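PDB 5NLA: putative transcriptional regulator TRANSCRIPTION REGULATOR protein from Rhizobium meliloti, which acts as an AraC-like transcriptional activator that binds c-di-GMP by a PilZ-like mechanism to regulate extracellular polysaccharide production, probably through sequence-specific DNA binding. Local coordinates for residues Ser47-Asp53 and Pro86-Trp92; Leu70-Pro76 and Ala106-Arg111; Phe129-Trp135 and Arg162-Ser168. All blocks are in the same frame, centred on the assembly; numbering follows the deposited sequence.

Interaction 1 (Ser47-Asp53 and Pro86-Trp92)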
loop_
_atom_site.group_PDB
_atom_site.type_symbol
_atom_site.label_atom_id
_atom_site.label_comp_id
_atom_site.label_asym_id
_atom_site.label_seq_id
_atom_site.Cartn_x
_atom_site.Cartn_y
_atom_site.Cartn_z
ATOM N N SER A 47 18.201 8.959 -5.331
ATOM C CA SER A 47 17.100 8.019 -4.963
ATOM C C SER A 47 15.723 8.712 -5.020
ATOM O O SER A 47 14.854 8.453 -4.184
ATOM C CB SER A 47 17.381 7.419 -3.568
ATOM O OG SER A 47 17.664 8.428 -2.607
ATOM N N ARG A 48 15.517 9.554 -6.041
ATOM C CA ARG A 48 14.436 10.559 -6.039
ATOM C C ARG A 48 13.403 10.471 -7.152
ATOM O O ARG A 48 13.768 10.374 -8.328
ATOM C CB ARG A 48 15.037 11.970 -6.073
ATOM C CG ARG A 48 16.058 12.268 -4.980
ATOM C CD ARG A 48 15.530 11.995 -3.580
ATOM N NE ARG A 48 14.151 12.461 -3.438
ATOM C CZ ARG A 48 13.066 11.699 -3.276
ATOM N NH1 ARG A 48 13.122 10.369 -3.198
ATOM N NH2 ARG A 48 11.887 12.288 -3.182
ATOM N N PHE A 49 12.120 10.527 -6.779
ATOM C CA PHE A 49 11.058 10.784 -7.754
ATOM C C PHE A 49 9.919 11.627 -7.182
ATOM O O PHE A 49 9.538 11.487 -6.019
ATOM C CB PHE A 49 10.551 9.490 -8.418
ATOM C CG PHE A 49 11.162 9.234 -9.785
ATOM C CD1 PHE A 49 10.934 10.126 -10.848
ATOM C CD2 PHE A 49 11.978 8.119 -10.020
ATOM C CE1 PHE A 49 11.499 9.907 -12.103
ATOM C CE2 PHE A 49 12.541 7.900 -11.278
ATOM C CZ PHE A 49 12.302 8.792 -12.318
ATOM N N SER A 50 9.396 12.506 -8.036
ATOM C CA SER A 50 8.489 13.582 -7.641
ATOM C C SER A 50 7.336 13.694 -8.631
ATOM O O SER A 50 7.493 13.418 -9.812
ATOM C CB SER A 50 9.259 14.908 -7.585
ATOM O OG SER A 50 8.663 15.826 -6.682
ATOM N N THR A 51 6.177 14.085 -8.127
ATOM C CA THR A 51 4.989 14.325 -8.942
ATOM C C THR A 51 4.250 15.491 -8.320
ATOM O O THR A 51 3.880 15.428 -7.149
ATOM C CB THR A 51 4.072 13.089 -8.959
ATOM O OG1 THR A 51 4.602 12.122 -9.873
ATOM C CG2 THR A 51 2.644 13.428 -9.383
ATOM N N ARG A 52 4.068 16.559 -9.083
ATOM C CA ARG A 52 3.145 17.614 -8.696
ATOM C C ARG A 52 2.420 18.121 -9.901
ATOM O O ARG A 52 2.770 17.814 -11.027
ATOM C CB ARG A 52 3.860 18.771 -7.985
ATOM C CG ARG A 52 4.749 19.626 -8.869
ATOM C CD ARG A 52 5.770 20.388 -8.041
ATOM N NE ARG A 52 6.723 19.484 -7.393
ATOM C CZ ARG A 52 7.698 19.861 -6.565
ATOM N NH1 ARG A 52 7.877 21.147 -6.248
ATOM N NH2 ARG A 52 8.498 18.934 -6.032
ATOM N N ASP A 53 1.420 18.942 -9.656
ATOM C CA ASP A 53 0.661 19.520 -10.739
ATOM C C ASP A 53 0.563 21.040 -10.652
ATOM O O ASP A 53 -0.317 21.621 -11.265
ATOM C CB ASP A 53 -0.711 18.851 -10.785
ATOM C CG ASP A 53 -1.415 18.895 -9.460
ATOM O OD1 ASP A 53 -1.444 19.985 -8.848
ATOM O OD2 ASP A 53 -1.943 17.839 -9.039
ATOM N N PRO A 86 -3.984 21.672 -6.366
ATOM C CA PRO A 86 -2.557 21.645 -6.054
ATOM C C PRO A 86 -2.168 20.438 -5.196
ATOM O O PRO A 86 -2.547 20.367 -4.030
ATOM C CB PRO A 86 -2.348 22.940 -5.281
ATOM C CG PRO A 86 -3.651 23.192 -4.607
ATOM C CD PRO A 86 -4.722 22.575 -5.464
ATOM N N ALA A 87 -1.409 19.514 -5.781
ATOM C CA ALA A 87 -1.057 18.260 -5.127
ATOM C C ALA A 87 0.391 17.865 -5.414
ATOM O O ALA A 87 0.963 18.254 -6.428
ATOM C CB ALA A 87 -2.013 17.149 -5.535
ATOM N N GLU A 88 0.960 17.102 -4.481
ATOM C CA GLU A 88 2.350 16.692 -4.515
ATOM C C GLU A 88 2.472 15.287 -3.968
ATOM O O GLU A 88 1.912 14.979 -2.913
ATOM C CB GLU A 88 3.204 17.613 -3.654
ATOM C CG GLU A 88 4.156 18.515 -4.411
ATOM C CD GLU A 88 5.256 19.054 -3.514
ATOM O OE1 GLU A 88 4.979 19.337 -2.319
ATOM O OE2 GLU A 88 6.404 19.177 -4.000
ATOM N N LEU A 89 3.196 14.448 -4.705
ATOM C CA LEU A 89 3.656 13.149 -4.241
ATOM C C LEU A 89 5.159 13.182 -4.324
ATOM O O LEU A 89 5.722 13.720 -5.278
ATOM C CB LEU A 89 3.128 12.028 -5.128
ATOM C CG LEU A 89 1.872 11.210 -4.773
ATOM C CD1 LEU A 89 2.132 9.716 -4.973
ATOM C CD2 LEU A 89 1.336 11.465 -3.371
ATOM N N THR A 90 5.808 12.613 -3.320
ATOM C CA THR A 90 7.254 12.537 -3.306
ATOM C C THR A 90 7.629 11.140 -2.828
ATOM O O THR A 90 7.263 10.757 -1.724
ATOM C CB THR A 90 7.836 13.641 -2.404
ATOM O OG1 THR A 90 7.082 14.852 -2.582
ATOM C CG2 THR A 90 9.285 13.912 -2.730
ATOM N N GLY A 91 8.327 10.384 -3.681
ATOM C CA GLY A 91 8.577 8.949 -3.475
ATOM C C GLY A 91 10.029 8.571 -3.219
ATOM O O GLY A 91 10.907 8.904 -4.016
ATOM N N TRP A 92 10.272 7.872 -2.106
ATOM C CA TRP A 92 11.587 7.316 -1.765
ATOM C C TRP A 92 11.471 5.794 -1.702
ATOM O O TRP A 92 10.550 5.279 -1.067
ATOM C CB TRP A 92 12.070 7.826 -0.402
ATOM C CG TRP A 92 11.907 9.299 -0.183
ATOM C CD1 TRP A 92 10.750 9.965 0.112
ATOM C CD2 TRP A 92 12.938 10.284 -0.215
ATOM N NE1 TRP A 92 10.998 11.312 0.255
ATOM C CE2 TRP A 92 12.329 11.537 0.049
ATOM C CE3 TRP A 92 14.318 10.238 -0.466
ATOM C CZ2 TRP A 92 13.055 12.730 0.086
ATOM C CZ3 TRP A 92 15.043 11.432 -0.436
ATOM C CH2 TRP A 92 14.406 12.660 -0.159
#
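An edge strand can be held by side chains as well as by its backbone, as strand 49-52 illustrates against strand 88-92 (axes 4.7 Å apart, 173°, antiparallel). At the start, R48 NH1 donates to S47 O and G91 O, both at 2.8 Å, while its guanidinium lies flat on W92: R48 CZ sits 3.1 Å from the centroid of the six-membered ring, a cation-pi stack. F49 forms a hydrogen-bonded pair with G91 (G91 N to F49 O 2.9 Å). S50 faces T90 in a non-hydrogen-bonded pair, its OG accepting from R52 NH2 at 3.2 Å. T51 clasps L89 twice, T51 N to L89 O at 2.9 Å and L89 N to T51 O at 2.7 Å. R52 NH2 then approaches E88 OE2 at 2.9 Å in a salt bridge of charges alone, and D53 OD1 accepts A87 N at 3.1 Å. Helices 59-67 and 373-376 pack on the face bearing T51 and L89, through W63 and W376, while strand 97-104 continues the sheet beyond strand 88-94.

Interaction 2 (Leu70-Pro76 and Ala106-Arg111)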
loop_
_atom_site.group_PDB
_atom_site.type_symbol
_atom_site.label_atom_id
_atom_site.label_comp_id
_atom_site.label_asym_id
_atom_site.label_seq_id
_atom_site.Cartn_x
_atom_site.Cartn_y
_atom_site.Cartn_z
ATOM N N LEU A 70 -3.996 2.944 -8.107
ATOM C CA LEU A 70 -4.244 2.767 -6.684
ATOM C C LEU A 70 -5.690 3.035 -6.326
ATOM O O LEU A 70 -6.359 2.213 -5.702
ATOM C CB LEU A 70 -3.332 3.705 -5.906
ATOM C CG LEU A 70 -3.244 3.490 -4.398
ATOM C CD1 LEU A 70 -2.959 2.036 -4.058
ATOM C CD2 LEU A 70 -2.170 4.398 -3.789
ATOM N N VAL A 71 -6.164 4.202 -6.731
ATOM C CA VAL A 71 -7.477 4.694 -6.345
ATOM C C VAL A 71 -8.062 5.476 -7.486
ATOM O O VAL A 71 -7.349 6.170 -8.183
ATOM C CB VAL A 71 -7.413 5.621 -5.098
ATOM C CG1 VAL A 71 -7.409 4.801 -3.806
ATOM C CG2 VAL A 71 -6.209 6.546 -5.156
ATOM N N ASP A 72 -9.363 5.329 -7.683
ATOM C CA ASP A 72 -10.121 6.258 -8.494
ATOM C C ASP A 72 -10.502 7.431 -7.600
ATOM O O ASP A 72 -11.047 7.217 -6.516
ATOM C CB ASP A 72 -11.377 5.600 -9.031
ATOM C CG ASP A 72 -12.050 6.421 -10.099
ATOM O OD1 ASP A 72 -11.499 7.468 -10.520
ATOM O OD2 ASP A 72 -13.140 5.997 -10.538
ATOM N N VAL A 73 -10.215 8.649 -8.063
ATOM C CA VAL A 73 -10.468 9.866 -7.295
ATOM C C VAL A 73 -11.493 10.780 -7.958
ATOM O O VAL A 73 -11.646 10.774 -9.180
ATOM C CB VAL A 73 -9.173 10.664 -7.017
ATOM C CG1 VAL A 73 -8.214 9.834 -6.168
ATOM C CG2 VAL A 73 -8.495 11.116 -8.303
ATOM N N ARG A 74 -12.197 11.550 -7.125
ATOM C CA ARG A 74 -13.236 12.487 -7.563
ATOM C C ARG A 74 -13.191 13.707 -6.673
ATOM O O ARG A 74 -12.829 13.610 -5.504
ATOM C CB ARG A 74 -14.620 11.836 -7.513
ATOM C CG ARG A 74 -14.735 10.622 -8.427
ATOM C CD ARG A 74 -16.158 10.133 -8.647
ATOM N NE ARG A 74 -16.913 11.067 -9.489
ATOM C CZ ARG A 74 -17.806 11.974 -9.066
ATOM N NH1 ARG A 74 -18.121 12.111 -7.770
ATOM N NH2 ARG A 74 -18.403 12.757 -9.965
ATOM N N LEU A 75 -13.546 14.863 -7.222
ATOM C CA LEU A 75 -13.606 16.084 -6.434
ATOM C C LEU A 75 -14.797 16.053 -5.478
ATOM O O LEU A 75 -15.705 15.233 -5.665
ATOM C CB LEU A 75 -13.732 17.300 -7.330
ATOM C CG LEU A 75 -12.555 17.580 -8.248
ATOM C CD1 LEU A 75 -12.984 18.670 -9.213
ATOM C CD2 LEU A 75 -11.301 17.975 -7.473
ATOM N N PRO A 76 -14.791 16.932 -4.438
ATOM C CA PRO A 76 -15.979 17.028 -3.588
ATOM C C PRO A 76 -17.092 17.647 -4.367
ATOM O O PRO A 76 -16.833 18.370 -5.320
ATOM C CB PRO A 76 -15.542 17.928 -2.428
ATOM C CG PRO A 76 -14.056 17.891 -2.445
ATOM C CD PRO A 76 -13.678 17.726 -3.891
ATOM N N ALA A 106 -8.889 18.368 -0.640
ATOM C CA ALA A 106 -10.006 17.484 -0.304
ATOM C C ALA A 106 -10.478 16.770 -1.546
ATOM O O ALA A 106 -10.707 17.398 -2.567
ATOM C CB ALA A 106 -11.160 18.245 0.315
ATOM N N HIS A 107 -10.580 15.449 -1.462
ATOM C CA HIS A 107 -11.133 14.644 -2.552
ATOM C C HIS A 107 -11.722 13.378 -1.954
ATOM O O HIS A 107 -11.611 13.135 -0.745
ATOM C CB HIS A 107 -10.042 14.294 -3.574
ATOM C CG HIS A 107 -8.945 13.460 -2.999
ATOM N ND1 HIS A 107 -7.996 13.970 -2.140
ATOM C CD2 HIS A 107 -8.685 12.136 -3.103
ATOM C CE1 HIS A 107 -7.183 13.003 -1.758
ATOM N NE2 HIS A 107 -7.582 11.879 -2.324
ATOM N N SER A 108 -12.376 12.597 -2.796
ATOM C CA SER A 108 -12.837 11.286 -2.416
ATOM C C SER A 108 -12.078 10.233 -3.244
ATOM O O SER A 108 -11.519 10.526 -4.324
ATOM C CB SER A 108 -14.343 11.193 -2.574
ATOM O OG SER A 108 -14.688 11.228 -3.944
ATOM N N TYR A 109 -12.046 9.015 -2.706
ATOM C CA TYR A 109 -11.246 7.926 -3.274
ATOM C C TYR A 109 -11.971 6.579 -3.202
ATOM O O TYR A 109 -12.720 6.295 -2.263
ATOM C CB TYR A 109 -9.873 7.843 -2.575
ATOM C CG TYR A 109 -9.930 7.826 -1.056
ATOM C CD1 TYR A 109 -10.105 6.638 -0.361
ATOM C CD2 TYR A 109 -9.832 9.007 -0.323
ATOM C CE1 TYR A 109 -10.153 6.620 1.022
ATOM C CE2 TYR A 109 -9.877 9.003 1.069
ATOM C CZ TYR A 109 -10.038 7.803 1.745
ATOM O OH TYR A 109 -10.108 7.784 3.130
ATOM N N GLU A 110 -11.742 5.756 -4.216
ATOM C CA GLU A 110 -12.239 4.378 -4.225
ATOM C C GLU A 110 -11.183 3.449 -4.800
ATOM O O GLU A 110 -10.600 3.740 -5.846
ATOM C CB GLU A 110 -13.524 4.268 -5.043
ATOM C CG GLU A 110 -14.166 2.890 -4.982
ATOM C CD GLU A 110 -15.591 2.856 -5.509
ATOM O OE1 GLU A 110 -16.015 3.824 -6.187
ATOM O OE2 GLU A 110 -16.291 1.851 -5.246
ATOM N N ARG A 111 -10.932 2.349 -4.093
ATOM C CA ARG A 111 -10.254 1.183 -4.658
ATOM C C ARG A 111 -11.303 0.095 -4.663
ATOM O O ARG A 111 -11.730 -0.349 -3.602
ATOM C CB ARG A 111 -9.064 0.793 -3.804
ATOM C CG ARG A 111 -8.250 -0.350 -4.365
ATOM C CD ARG A 111 -6.895 -0.437 -3.695
ATOM N NE ARG A 111 -6.111 -1.549 -4.217
ATOM C CZ ARG A 111 -5.471 -1.560 -5.379
ATOM N NH1 ARG A 111 -5.514 -0.535 -6.221
ATOM N NH2 ARG A 111 -4.783 -2.640 -5.716
#
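Polar anchoring at one end of a short strand pair is exemplified by R111, whose NH1 donates to L70 O at 2.9 Å. The same guanidinium also reaches P69 O, L155 O and S119 OG, so this one side chain ties together several parts of the chain, with L70 CD1 lying over its face. Along strands 72-74 and 107-111, which run antiparallel at 158° with axes 4.7 Å apart, two hydrogen-bonded pairs follow: D72 N to E110 O at 2.7 Å and E110 N to D72 O at 2.8 Å, then R74 N to S108 O at 3.1 Å and S108 N to R74 O at 2.9 Å. Between them V73 and Y109 form a non-hydrogen-bonded pair, with V73 CA 3.2 Å from S108 O. Apolar contacts flank these bonds: V71 CG1 touches Y109 CB at 4.1 Å, and P76 CG meets A106 CB at 4.0 Å. V73 and L75 lie against F60 of helix 59-67, and Y109 OH is hydrogen-bonded to T136 OG1. The strand pair is thus amphipathic: D72, R74, S108 and E110 put polar side chains on the more exposed face, whereas V73 and Y109 are buried on the other.

Interaction 3 (Phe129-Trp135 and Arg162-Ser168); sequences FRSGRSW and RMTDAAS
A classic beta bulge marks the corner where two segments pass from one antiparallel sheet to another: R130 and S131 both face A167. F129 and strand 166-173 belong to the seven-stranded sheet, strands 134-138 and 159-163 to the five-stranded one. F129 pairs with S168 (non-hydrogen-bonded, CA-CA 4.3 Å), and the bulge shifts the register by one to S131 with A167. R130 is helical (phi/psi -74°/-49°); A167 O receives R130 N at 2.8 Å and, weakly, S131 N at 3.4 Å, and A167 N donates to S131 O at 3.1 Å. G132 (98°/-178°) abuts D165 O and A166, where a CB would clash. Then T164 N donates to R133 O at 3.0 Å, S134 pairs with M163 (CA-CA 4.0 Å), and W135 with R162 (W135 N to R162 O 2.8 Å, R162 N to W135 O 3.0 Å). F129 (chi1 m) turns a ring face to S168 CB; M163 (p, t, p) makes an oblique Met-aromatic contact, SD 4.4 Å from F129 CZ, and F129 CE2 lies 3.7 Å from A166 CB.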
loop_
_atom_site.group_PDB
_atom_site.type_symbol
_atom_site.label_atom_id
_atom_site.label_comp_id
_atom_site.label_asym_id
_atom_site.label_seq_id
_atom_site.Cartn_x
_atom_site.Cartn_y
_atom_site.Cartn_z
ATOM N N PHE A 129 -1.108 10.955 9.179
ATOM C CA PHE A 129 -1.518 12.324 8.818
ATOM C C PHE A 129 -0.790 13.341 9.692
ATOM O O PHE A 129 -0.869 13.274 10.924
ATOM C CB PHE A 129 -3.034 12.497 8.973
ATOM C CG PHE A 129 -3.833 11.903 7.841
ATOM C CD1 PHE A 129 -3.751 10.550 7.546
ATOM C CD2 PHE A 129 -4.666 12.691 7.078
ATOM C CE1 PHE A 129 -4.477 10.002 6.503
ATOM C CE2 PHE A 129 -5.390 12.153 6.033
ATOM C CZ PHE A 129 -5.300 10.806 5.743
ATOM N N ARG A 130 -0.087 14.276 9.055
ATOM C CA ARG A 130 0.439 15.460 9.752
ATOM C C ARG A 130 -0.734 16.396 10.017
ATOM O O ARG A 130 -0.914 16.883 11.124
ATOM C CB ARG A 130 1.504 16.196 8.927
ATOM C CG ARG A 130 2.596 15.324 8.317
ATOM C CD ARG A 130 3.170 14.378 9.349
ATOM N NE ARG A 130 4.453 13.821 8.946
ATOM C CZ ARG A 130 5.226 13.080 9.741
ATOM N NH1 ARG A 130 4.851 12.806 10.990
ATOM N NH2 ARG A 130 6.390 12.615 9.292
ATOM N N SER A 131 -1.515 16.643 8.969
ATOM C CA SER A 131 -2.754 17.398 9.044
ATOM C C SER A 131 -3.820 16.771 8.152
ATOM O O SER A 131 -3.507 16.053 7.225
ATOM C CB SER A 131 -2.511 18.824 8.586
ATOM O OG SER A 131 -2.116 18.839 7.228
ATOM N N GLY A 132 -5.073 17.093 8.434
ATOM C CA GLY A 132 -6.217 16.591 7.702
ATOM C C GLY A 132 -6.857 15.412 8.406
ATOM O O GLY A 132 -6.416 14.976 9.464
ATOM N N ARG A 133 -7.883 14.870 7.773
ATOM C CA ARG A 133 -8.731 13.842 8.333
ATOM C C ARG A 133 -9.229 13.056 7.148
ATOM O O ARG A 133 -9.576 13.649 6.128
ATOM C CB ARG A 133 -9.919 14.436 9.099
ATOM C CG ARG A 133 -9.503 15.075 10.400
ATOM C CD ARG A 133 -10.654 15.424 11.343
ATOM N NE ARG A 133 -10.137 15.643 12.700
ATOM C CZ ARG A 133 -9.765 14.674 13.547
ATOM N NH1 ARG A 133 -9.872 13.385 13.217
ATOM N NH2 ARG A 133 -9.294 14.987 14.749
ATOM N N SER A 134 -9.222 11.728 7.257
ATOM C CA SER A 134 -9.879 10.902 6.267
ATOM C C SER A 134 -10.988 10.133 6.951
ATOM O O SER A 134 -11.017 10.035 8.156
ATOM C CB SER A 134 -8.890 9.986 5.572
ATOM O OG SER A 134 -8.445 8.966 6.443
ATOM N N TRP A 135 -11.933 9.658 6.160
ATOM C CA TRP A 135 -12.993 8.787 6.622
ATOM C C TRP A 135 -13.048 7.684 5.605
ATOM O O TRP A 135 -13.192 7.966 4.411
ATOM C CB TRP A 135 -14.318 9.529 6.650
ATOM C CG TRP A 135 -14.390 10.608 7.702
ATOM C CD1 TRP A 135 -14.910 10.488 8.950
ATOM C CD2 TRP A 135 -13.924 11.962 7.586
ATOM N NE1 TRP A 135 -14.812 11.679 9.624
ATOM C CE2 TRP A 135 -14.208 12.605 8.815
ATOM C CE3 TRP A 135 -13.298 12.695 6.568
ATOM C CZ2 TRP A 135 -13.892 13.955 9.054
ATOM C CZ3 TRP A 135 -12.979 14.034 6.807
ATOM C CH2 TRP A 135 -13.281 14.648 8.044
ATOM N N ARG A 162 -13.258 9.465 1.847
ATOM C CA ARG A 162 -13.047 10.877 1.577
ATOM C C ARG A 162 -11.959 11.377 2.503
ATOM O O ARG A 162 -11.860 10.927 3.657
ATOM C CB ARG A 162 -14.311 11.684 1.863
ATOM C CG ARG A 162 -15.586 11.207 1.183
ATOM C CD ARG A 162 -16.796 12.115 1.427
ATOM N NE ARG A 162 -16.683 12.907 2.654
ATOM C CZ ARG A 162 -16.107 14.119 2.757
ATOM N NH1 ARG A 162 -15.558 14.750 1.705
ATOM N NH2 ARG A 162 -16.059 14.716 3.945
ATOM N N MET A 163 -11.137 12.293 2.009
ATOM C CA MET A 163 -10.324 13.081 2.914
ATOM C C MET A 163 -10.498 14.568 2.675
ATOM O O MET A 163 -10.802 15.049 1.587
ATOM C CB MET A 163 -8.836 12.682 2.899
ATOM C CG MET A 163 -8.121 12.795 1.570
ATOM S SD MET A 163 -6.395 12.305 1.716
ATOM C CE MET A 163 -6.694 10.572 1.511
ATOM N N THR A 164 -10.304 15.282 3.756
ATOM C CA THR A 164 -10.198 16.706 3.753
ATOM C C THR A 164 -8.833 16.984 3.061
ATOM O O THR A 164 -8.151 16.021 2.624
ATOM C CB THR A 164 -10.340 17.182 5.229
ATOM O OG1 THR A 164 -11.050 18.413 5.267
ATOM C CG2 THR A 164 -9.031 17.331 5.925
ATOM N N ASP A 165 -8.440 18.252 2.919
ATOM C CA ASP A 165 -7.081 18.562 2.494
ATOM C C ASP A 165 -6.134 18.028 3.560
ATOM O O ASP A 165 -6.460 18.035 4.734
ATOM C CB ASP A 165 -6.876 20.051 2.240
ATOM C CG ASP A 165 -6.840 20.898 3.521
ATOM O OD1 ASP A 165 -7.474 20.565 4.545
ATOM O OD2 ASP A 165 -6.187 21.949 3.485
ATOM N N ALA A 166 -4.987 17.499 3.158
ATOM C CA ALA A 166 -4.154 16.779 4.103
ATOM C C ALA A 166 -2.728 16.689 3.645
ATOM O O ALA A 166 -2.436 16.839 2.466
ATOM C CB ALA A 166 -4.711 15.381 4.335
ATOM N N ALA A 167 -1.852 16.465 4.618
ATOM C CA ALA A 167 -0.455 16.125 4.391
ATOM C C ALA A 167 -0.237 14.815 5.104
ATOM O O ALA A 167 -0.502 14.709 6.299
ATOM C CB ALA A 167 0.467 17.189 4.977
ATOM N N SER A 168 0.233 13.817 4.386
ATOM C CA SER A 168 0.503 12.540 5.006
ATOM C C SER A 168 1.860 12.005 4.606
ATOM O O SER A 168 2.453 12.435 3.610
ATOM C CB SER A 168 -0.601 11.521 4.674
ATOM O OG SER A 168 -0.768 11.345 3.281
#

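How the interactions relate
The three contacts show how two antiparallel sheets share one chain. Interactions 2 and 3 are the closest neighbours, centres 13 Å apart, and they meet in the five-stranded sheet, where 107-111 and 159-163 are adjacent: H107 O lies 2.9 Å from M163 N, a probable hydrogen bond, and A106 CB packs 3.5 Å from M163 O. Interaction 1 stands apart, its centre 17 Å from that of interaction 3 and 18 Å from that of interaction 2, with nearest atoms about 7 Å away in each case. It reaches interaction 3 through the seven-stranded sheet, where strand 97-104 lies between 88-94 and 166-173. Along the chain, the segments of interactions 1 and 2 alternate, whereas interaction 3 follows both.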